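Local coordinates for protein benzoylformate decarboxylase (Mycobacterium smegmatis, PDB 4Q9D) that belongs to the thiamine diphosphate-dependent enzyme family and is built from three domains, the last of which holds a magnesium ion, at residues B[180-185]-B[318-323]; B[203-208]-B[222-227]. All coordinates share one frame; numbering follows the deposited sequence.

Contact 1: B[180-185]-B[318-323]; sequences STRVAP and VGIALS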
ATOM      1  N   SER B 180      -4.531 -24.777  13.373  1.00 19.31           N
ATOM      2  CA  SER B 180      -5.176 -25.532  12.296  1.00 25.29           C
ATOM      3  C   SER B 180      -4.400 -25.388  10.989  1.00 28.01           C
ATOM      4  O   SER B 180      -4.159 -24.257  10.571  1.00 26.36           O
ATOM      5  CB  SER B 180      -6.531 -24.885  11.988  1.00 21.21           C
ATOM      6  OG  SER B 180      -7.485 -25.292  12.901  1.00 33.36           O
ATOM      7  N   THR B 181      -4.021 -26.489  10.333  1.00 23.45           N
ATOM      8  CA  THR B 181      -3.502 -26.394   8.960  1.00 22.69           C
ATOM      9  C   THR B 181      -4.572 -26.786   7.931  1.00 25.70           C
ATOM     10  O   THR B 181      -4.322 -26.752   6.734  1.00 25.44           O
ATOM     11  CB  THR B 181      -2.268 -27.264   8.751  1.00 28.56           C
ATOM     12  OG1 THR B 181      -2.597 -28.609   9.112  1.00 28.52           O
ATOM     13  CG2 THR B 181      -1.127 -26.792   9.633  1.00 24.18           C
ATOM     14  N   ARG B 182      -5.759 -27.152   8.410  1.00 26.90           N
ATOM     15  CA  ARG B 182      -6.872 -27.532   7.545  1.00 26.39           C
ATOM     16  C   ARG B 182      -8.142 -26.993   8.164  1.00 20.48           C
ATOM     17  O   ARG B 182      -8.245 -26.918   9.392  1.00 23.38           O
ATOM     18  CB  ARG B 182      -7.041 -29.077   7.470  1.00 17.64           C
ATOM     19  CG  ARG B 182      -5.801 -29.856   7.150  1.00 20.62           C
ATOM     20  CD  ARG B 182      -6.108 -31.343   6.886  1.00 27.29           C
ATOM     21  NE  ARG B 182      -6.694 -32.027   8.051  1.00 28.21           N
ATOM     22  CZ  ARG B 182      -7.053 -33.313   8.070  1.00 36.62           C
ATOM     23  NH1 ARG B 182      -6.879 -34.078   6.984  1.00 27.00           N
ATOM     24  NH2 ARG B 182      -7.582 -33.842   9.178  1.00 29.36           N
ATOM     25  N   VAL B 183      -9.111 -26.633   7.324  1.00 19.26           N
ATOM     26  CA  VAL B 183     -10.503 -26.552   7.763  1.00 19.24           C
ATOM     27  C   VAL B 183     -11.296 -27.566   6.934  1.00 30.55           C
ATOM     28  O   VAL B 183     -10.862 -27.947   5.849  1.00 24.51           O
ATOM     29  CB  VAL B 183     -11.087 -25.113   7.646  1.00 21.32           C
ATOM     30  CG1 VAL B 183     -10.285 -24.140   8.541  1.00 20.98           C
ATOM     31  CG2 VAL B 183     -11.082 -24.623   6.185  1.00 23.42           C
ATOM     32  N   ALA B 184     -12.447 -28.007   7.428  1.00 26.44           N
ATOM     33  CA  ALA B 184     -13.266 -28.958   6.676  1.00 26.09           C
ATOM     34  C   ALA B 184     -14.370 -28.222   5.964  1.00 27.52           C
ATOM     35  O   ALA B 184     -14.771 -27.166   6.412  1.00 24.04           O
ATOM     36  CB  ALA B 184     -13.878 -30.031   7.633  1.00 23.01           C
ATOM     37  N   PRO B 185     -14.881 -28.787   4.853  1.00 27.04           N
ATOM     38  CA  PRO B 185     -16.082 -28.239   4.209  1.00 23.15           C
ATOM     39  C   PRO B 185     -17.261 -28.195   5.205  1.00 26.64           C
ATOM     40  O   PRO B 185     -17.385 -29.043   6.070  1.00 23.04           O
ATOM     41  CB  PRO B 185     -16.389 -29.274   3.111  1.00 20.78           C
ATOM     42  CG  PRO B 185     -15.054 -29.968   2.838  1.00 19.46           C
ATOM     43  CD  PRO B 185     -14.426 -30.039   4.215  1.00 25.43           C
ATOM     44  N   VAL B 318      -9.019 -30.084   0.524  1.00 22.08           N
ATOM     45  CA  VAL B 318      -9.519 -30.905  -0.587  1.00 24.53           C
ATOM     46  C   VAL B 318      -9.433 -32.382  -0.232  1.00 23.23           C
ATOM     47  O   VAL B 318     -10.215 -33.196  -0.710  1.00 25.03           O
ATOM     48  CB  VAL B 318      -8.803 -30.587  -1.925  1.00 25.43           C
ATOM     49  CG1 VAL B 318      -9.123 -29.168  -2.334  1.00 22.99           C
ATOM     50  CG2 VAL B 318      -7.282 -30.788  -1.793  1.00 15.88           C
ATOM     51  N   GLY B 319      -8.482 -32.715   0.632  1.00 20.11           N
ATOM     52  CA  GLY B 319      -8.337 -34.073   1.130  1.00 25.02           C
ATOM     53  C   GLY B 319      -9.533 -34.501   1.963  1.00 23.35           C
ATOM     54  O   GLY B 319     -10.096 -35.580   1.759  1.00 28.06           O
ATOM     55  N   ILE B 320      -9.935 -33.659   2.909  1.00 27.54           N
ATOM     56  CA  ILE B 320     -11.127 -33.943   3.698  1.00 22.46           C
ATOM     57  C   ILE B 320     -12.354 -34.007   2.793  1.00 25.32           C
ATOM     58  O   ILE B 320     -13.207 -34.872   2.940  1.00 24.79           O
ATOM     59  CB  ILE B 320     -11.343 -32.859   4.781  1.00 20.42           C
ATOM     60  CG1 ILE B 320     -10.187 -32.898   5.775  1.00 22.37           C
ATOM     61  CG2 ILE B 320     -12.668 -33.073   5.507  1.00 22.15           C
ATOM     62  CD1 ILE B 320     -10.278 -31.819   6.843  1.00 28.95           C
ATOM     63  N   ALA B 321     -12.467 -33.060   1.867  1.00 23.69           N
ATOM     64  CA  ALA B 321     -13.620 -33.030   0.985  1.00 24.87           C
ATOM     65  C   ALA B 321     -13.752 -34.320   0.185  1.00 24.28           C
ATOM     66  O   ALA B 321     -14.848 -34.840   0.072  1.00 28.46           O
ATOM     67  CB  ALA B 321     -13.585 -31.799   0.035  1.00 18.53           C
ATOM     68  N   LEU B 322     -12.637 -34.819  -0.363  1.00 23.49           N
ATOM     69  CA  LEU B 322     -12.657 -35.996  -1.245  1.00 26.76           C
ATOM     70  C   LEU B 322     -13.048 -37.279  -0.495  1.00 25.64           C
ATOM     71  O   LEU B 322     -13.918 -38.006  -0.948  1.00 25.66           O
ATOM     72  CB  LEU B 322     -11.317 -36.192  -1.975  1.00 23.04           C
ATOM     73  CG  LEU B 322     -11.018 -35.248  -3.155  1.00 30.28           C
ATOM     74  CD1 LEU B 322      -9.496 -35.192  -3.415  1.00 19.57           C
ATOM     75  CD2 LEU B 322     -11.798 -35.664  -4.416  1.00 24.11           C
ATOM     76  N   SER B 323     -12.423 -37.526   0.654  1.00 23.04           N
ATOM     77  CA  SER B 323     -12.769 -38.658   1.513  1.00 30.99           C
ATOM     78  C   SER B 323     -14.236 -38.636   1.874  1.00 33.67           C
ATOM     79  O   SER B 323     -14.911 -39.655   1.828  1.00 33.72           O
ATOM     80  CB  SER B 323     -11.969 -38.627   2.817  1.00 27.04           C
ATOM     81  OG  SER B 323     -10.596 -38.701   2.516  1.00 54.16           O
TER
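One face of the R182 guanidinium rests on I320: CD1 of the isoleucine sits 3.7 Å above the guanidinium plane, over its centre, and CG1 lies over the same face, 3.7 Å from R182 NH1. R182 NH2 forms a salt bridge with D186 of the second subunit, and a longer, weak ion pair with E188 of that chain. The apolar packing on one face and the ionic partners across the subunit interface thus fall to different parts of one group. In I320, chi1 (-64°) sets CG1 anti to the carbonyl carbon, and an extended chi2 (177°) takes CD1 on to the arginine; CG2, on the other branch, faces the strand.

Residues 180-185 come just before helix 187-199 and strand 203-207 of the central, Rossmann-like sheet, and their weakly bonded strand runs at 35° to helix 318-323, which follows that sheet's last strand. A184 pairs in an antiparallel ladder with a strand of the second subunit, and the helix therefore packs beside an intersubunit sheet.

Further along, the contact is wholly apolar. I320 CG2 lies 3.9 Å from A184 CB and 3.7 Å from P185 CD, and the proline ring reaches on to the next helix residue, its CG 3.7 Å from A321 CB. Next to the helix start, V183 shares a backbone hydrogen bond with D317, whose OD2 accepts a bond from I320 N.

Contact 2: B[203-208]-B[222-227]; sequences PMLVLG and EFAEKL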
ATOM      1  N   PRO B 203     -21.121 -36.550 -15.527  1.00 34.39           N
ATOM      2  CA  PRO B 203     -20.227 -35.671 -14.780  1.00 34.33           C
ATOM      3  C   PRO B 203     -18.792 -35.775 -15.283  1.00 32.56           C
ATOM      4  O   PRO B 203     -18.404 -36.742 -15.935  1.00 26.75           O
ATOM      5  CB  PRO B 203     -20.319 -36.210 -13.357  1.00 26.46           C
ATOM      6  CG  PRO B 203     -20.614 -37.664 -13.532  1.00 31.43           C
ATOM      7  CD  PRO B 203     -21.441 -37.785 -14.789  1.00 29.60           C
ATOM      8  N   MET B 204     -18.004 -34.751 -14.982  1.00 24.94           N
ATOM      9  CA  MET B 204     -16.573 -34.806 -15.213  1.00 20.75           C
ATOM     10  C   MET B 204     -15.858 -34.266 -13.982  1.00 20.77           C
ATOM     11  O   MET B 204     -16.336 -33.324 -13.346  1.00 22.86           O
ATOM     12  CB  MET B 204     -16.202 -33.992 -16.475  1.00 24.48           C
ATOM     13  CG  MET B 204     -14.709 -34.059 -16.818  1.00 29.86           C
ATOM     14  SD  MET B 204     -13.793 -32.619 -16.150  1.00 33.12           S
ATOM     15  CE  MET B 204     -14.420 -31.375 -17.280  1.00 25.82           C
ATOM     16  N   LEU B 205     -14.706 -34.840 -13.664  1.00 22.68           N
ATOM     17  CA  LEU B 205     -13.982 -34.468 -12.474  1.00 24.82           C
ATOM     18  C   LEU B 205     -12.645 -33.837 -12.848  1.00 27.44           C
ATOM     19  O   LEU B 205     -11.939 -34.357 -13.710  1.00 23.88           O
ATOM     20  CB  LEU B 205     -13.750 -35.702 -11.607  1.00 26.16           C
ATOM     21  CG  LEU B 205     -12.913 -35.489 -10.345  1.00 26.54           C
ATOM     22  CD1 LEU B 205     -13.656 -34.517  -9.398  1.00 23.39           C
ATOM     23  CD2 LEU B 205     -12.637 -36.822  -9.659  1.00 21.66           C
ATOM     24  N   VAL B 206     -12.314 -32.712 -12.206  1.00 24.22           N
ATOM     25  CA  VAL B 206     -11.004 -32.073 -12.362  1.00 25.97           C
ATOM     26  C   VAL B 206     -10.299 -32.104 -11.020  1.00 28.04           C
ATOM     27  O   VAL B 206     -10.856 -31.646 -10.027  1.00 29.79           O
ATOM     28  CB  VAL B 206     -11.111 -30.584 -12.830  1.00 23.59           C
ATOM     29  CG1 VAL B 206      -9.733 -30.012 -13.083  1.00 20.34           C
ATOM     30  CG2 VAL B 206     -11.984 -30.449 -14.088  1.00 18.96           C
ATOM     31  N   LEU B 207      -9.086 -32.653 -10.998  1.00 23.57           N
ATOM     32  CA  LEU B 207      -8.267 -32.728  -9.799  1.00 22.96           C
ATOM     33  C   LEU B 207      -7.010 -31.907 -10.042  1.00 29.03           C
ATOM     34  O   LEU B 207      -6.147 -32.281 -10.846  1.00 28.81           O
ATOM     35  CB  LEU B 207      -7.896 -34.189  -9.451  1.00 21.17           C
ATOM     36  CG  LEU B 207      -9.057 -35.130  -9.040  1.00 28.47           C
ATOM     37  CD1 LEU B 207      -8.589 -36.589  -8.866  1.00 20.67           C
ATOM     38  CD2 LEU B 207      -9.754 -34.655  -7.757  1.00 26.13           C
ATOM     39  N   GLY B 208      -6.918 -30.783  -9.335  1.00 21.87           N
ATOM     40  CA  GLY B 208      -5.841 -29.827  -9.515  1.00 20.62           C
ATOM     41  C   GLY B 208      -4.754 -29.943  -8.457  1.00 25.26           C
ATOM     42  O   GLY B 208      -4.787 -30.832  -7.597  1.00 22.42           O
ATOM     43  N   GLU B 222      -9.636 -42.818  -4.977  1.00 28.77           N
ATOM     44  CA  GLU B 222     -10.786 -43.518  -4.426  1.00 28.39           C
ATOM     45  C   GLU B 222     -12.100 -42.834  -4.813  1.00 29.82           C
ATOM     46  O   GLU B 222     -13.070 -43.489  -5.221  1.00 32.99           O
ATOM     47  CB  GLU B 222     -10.652 -43.633  -2.902  1.00 23.90           C
ATOM     48  CG  GLU B 222     -11.769 -44.463  -2.269  1.00 34.66           C
ATOM     49  CD  GLU B 222     -11.694 -44.492  -0.749  1.00 45.78           C
ATOM     50  OE1 GLU B 222     -11.052 -43.595  -0.158  1.00 53.55           O
ATOM     51  OE2 GLU B 222     -12.283 -45.409  -0.149  1.00 50.25           O
ATOM     52  N   PHE B 223     -12.138 -41.510  -4.718  1.00 26.83           N
ATOM     53  CA  PHE B 223     -13.324 -40.790  -5.166  1.00 30.03           C
ATOM     54  C   PHE B 223     -13.543 -40.928  -6.674  1.00 26.68           C
ATOM     55  O   PHE B 223     -14.659 -41.139  -7.137  1.00 25.63           O
ATOM     56  CB  PHE B 223     -13.269 -39.305  -4.784  1.00 24.22           C
ATOM     57  CG  PHE B 223     -14.478 -38.532  -5.249  1.00 25.51           C
ATOM     58  CD1 PHE B 223     -15.703 -38.689  -4.619  1.00 24.17           C
ATOM     59  CD2 PHE B 223     -14.390 -37.667  -6.318  1.00 24.26           C
ATOM     60  CE1 PHE B 223     -16.823 -37.987  -5.054  1.00 22.59           C
ATOM     61  CE2 PHE B 223     -15.486 -36.957  -6.738  1.00 25.31           C
ATOM     62  CZ  PHE B 223     -16.714 -37.131  -6.114  1.00 29.39           C
ATOM     63  N   ALA B 224     -12.478 -40.767  -7.444  1.00 25.06           N
ATOM     64  CA  ALA B 224     -12.610 -40.772  -8.892  1.00 31.64           C
ATOM     65  C   ALA B 224     -13.122 -42.141  -9.350  1.00 35.55           C
ATOM     66  O   ALA B 224     -13.952 -42.230 -10.257  1.00 29.64           O
ATOM     67  CB  ALA B 224     -11.264 -40.459  -9.554  1.00 20.58           C
ATOM     68  N   GLU B 225     -12.631 -43.201  -8.708  1.00 30.70           N
ATOM     69  CA  GLU B 225     -13.034 -44.567  -9.092  1.00 33.39           C
ATOM     70  C   GLU B 225     -14.499 -44.881  -8.753  1.00 35.30           C
ATOM     71  O   GLU B 225     -15.208 -45.467  -9.558  1.00 35.12           O
ATOM     72  CB  GLU B 225     -12.086 -45.607  -8.497  1.00 27.33           C
ATOM     73  CG  GLU B 225     -10.721 -45.607  -9.200  1.00 33.07           C
ATOM     74  CD  GLU B 225      -9.791 -46.657  -8.625  1.00 29.10           C
ATOM     75  OE1 GLU B 225     -10.202 -47.285  -7.634  1.00 37.30           O
ATOM     76  OE2 GLU B 225      -8.656 -46.836  -9.142  1.00 29.16           O
ATOM     77  N   LYS B 226     -14.965 -44.441  -7.591  1.00 34.02           N
ATOM     78  CA  LYS B 226     -16.386 -44.538  -7.295  1.00 26.90           C
ATOM     79  C   LYS B 226     -17.254 -43.743  -8.255  1.00 33.57           C
ATOM     80  O   LYS B 226     -18.279 -44.229  -8.726  1.00 36.17           O
ATOM     81  CB  LYS B 226     -16.689 -44.107  -5.872  1.00 34.07           C
ATOM     82  CG  LYS B 226     -18.156 -44.322  -5.508  1.00 29.51           C
ATOM     83  CD  LYS B 226     -18.312 -44.230  -3.996  1.00 34.27           C
ATOM     84  CE  LYS B 226     -19.772 -44.445  -3.562  1.00 36.42           C
ATOM     85  NZ  LYS B 226     -19.865 -44.469  -2.084  1.00 32.68           N
ATOM     86  N   LEU B 227     -16.883 -42.502  -8.520  1.00 28.62           N
ATOM     87  CA  LEU B 227     -17.707 -41.684  -9.402  1.00 32.28           C
ATOM     88  C   LEU B 227     -17.723 -42.223 -10.849  1.00 27.28           C
ATOM     89  O   LEU B 227     -18.741 -42.150 -11.528  1.00 32.41           O
ATOM     90  CB  LEU B 227     -17.234 -40.240  -9.378  1.00 23.74           C
ATOM     91  CG  LEU B 227     -17.993 -39.283 -10.289  1.00 31.18           C
ATOM     92  CD1 LEU B 227     -19.457 -39.237  -9.885  1.00 30.11           C
ATOM     93  CD2 LEU B 227     -17.355 -37.881 -10.262  1.00 28.42           C
TER
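L205 meets F223 and A224 in a buried, apolar strand-to-helix contact inside the central domain, where strand 203-207, an inner strand of the six-stranded parallel sheet, is covered by helix 217-227. The short segments run nearly antiparallel, at 170°, with their axes 10.0 Å apart. This is the beta-alpha half of a beta-alpha-beta crossover: after strand 203-207 the chain passes through the short helix 209-213, returns along helix 217-227 and enters the adjacent parallel strand 231-233, as in a Rossmann-like fold.

L205 carries the middle of the contact. Its chi1 of 176° puts CG anti to the backbone N, and chi2 (64°) turns the methyls to the helix: CD2 lies 3.9 Å from A224 CB and, near the plane of the ring, 3.9 Å from F223 CD2, while CD1 comes 4.0 Å from F223 CE2. The leucine therefore meets the phenylalanine at its edge, and the two side chains cross obliquely. Toward the end of the helix, L227 extends its methyls to the strand, CD1 coming 4.1 Å from P203 CG; the proline ring and the leucine lie alongside, pointing opposite ways. L227 CD2 also approaches L205 CB, at 4.4 Å.

V231 of the next strand touches both L205 and A224, and L325 and T326 of helix 318-328 border F223. No hydrogen bond joins the two segments, so helix and strand are held here by shape and hydrophobic burial.

Overall arrangement
Both contacts involve the central domain, contact 2 with both segments and contact 1 with helix 318-328; their centres are about 16 Å apart, and contact 2 is nested within the loop that contact 1 closes. Contact 2 is core: all its touching residues are buried, and no other chain reaches its segments. Contact 1 is only partly buried and lies at the subunit interface, where a charged group joins the apolar packing. They share no segment, yet helix 318-328 connects them: while I320 and A321 serve contact 1, L322 turns to the other neighbours, its CD2 lying 3.8 Å from F223 CD2 and 4.0 Å from L207 CD2. One helix thus packs against both strand 183-185 at the subunit interface and the domain's hydrophobic core.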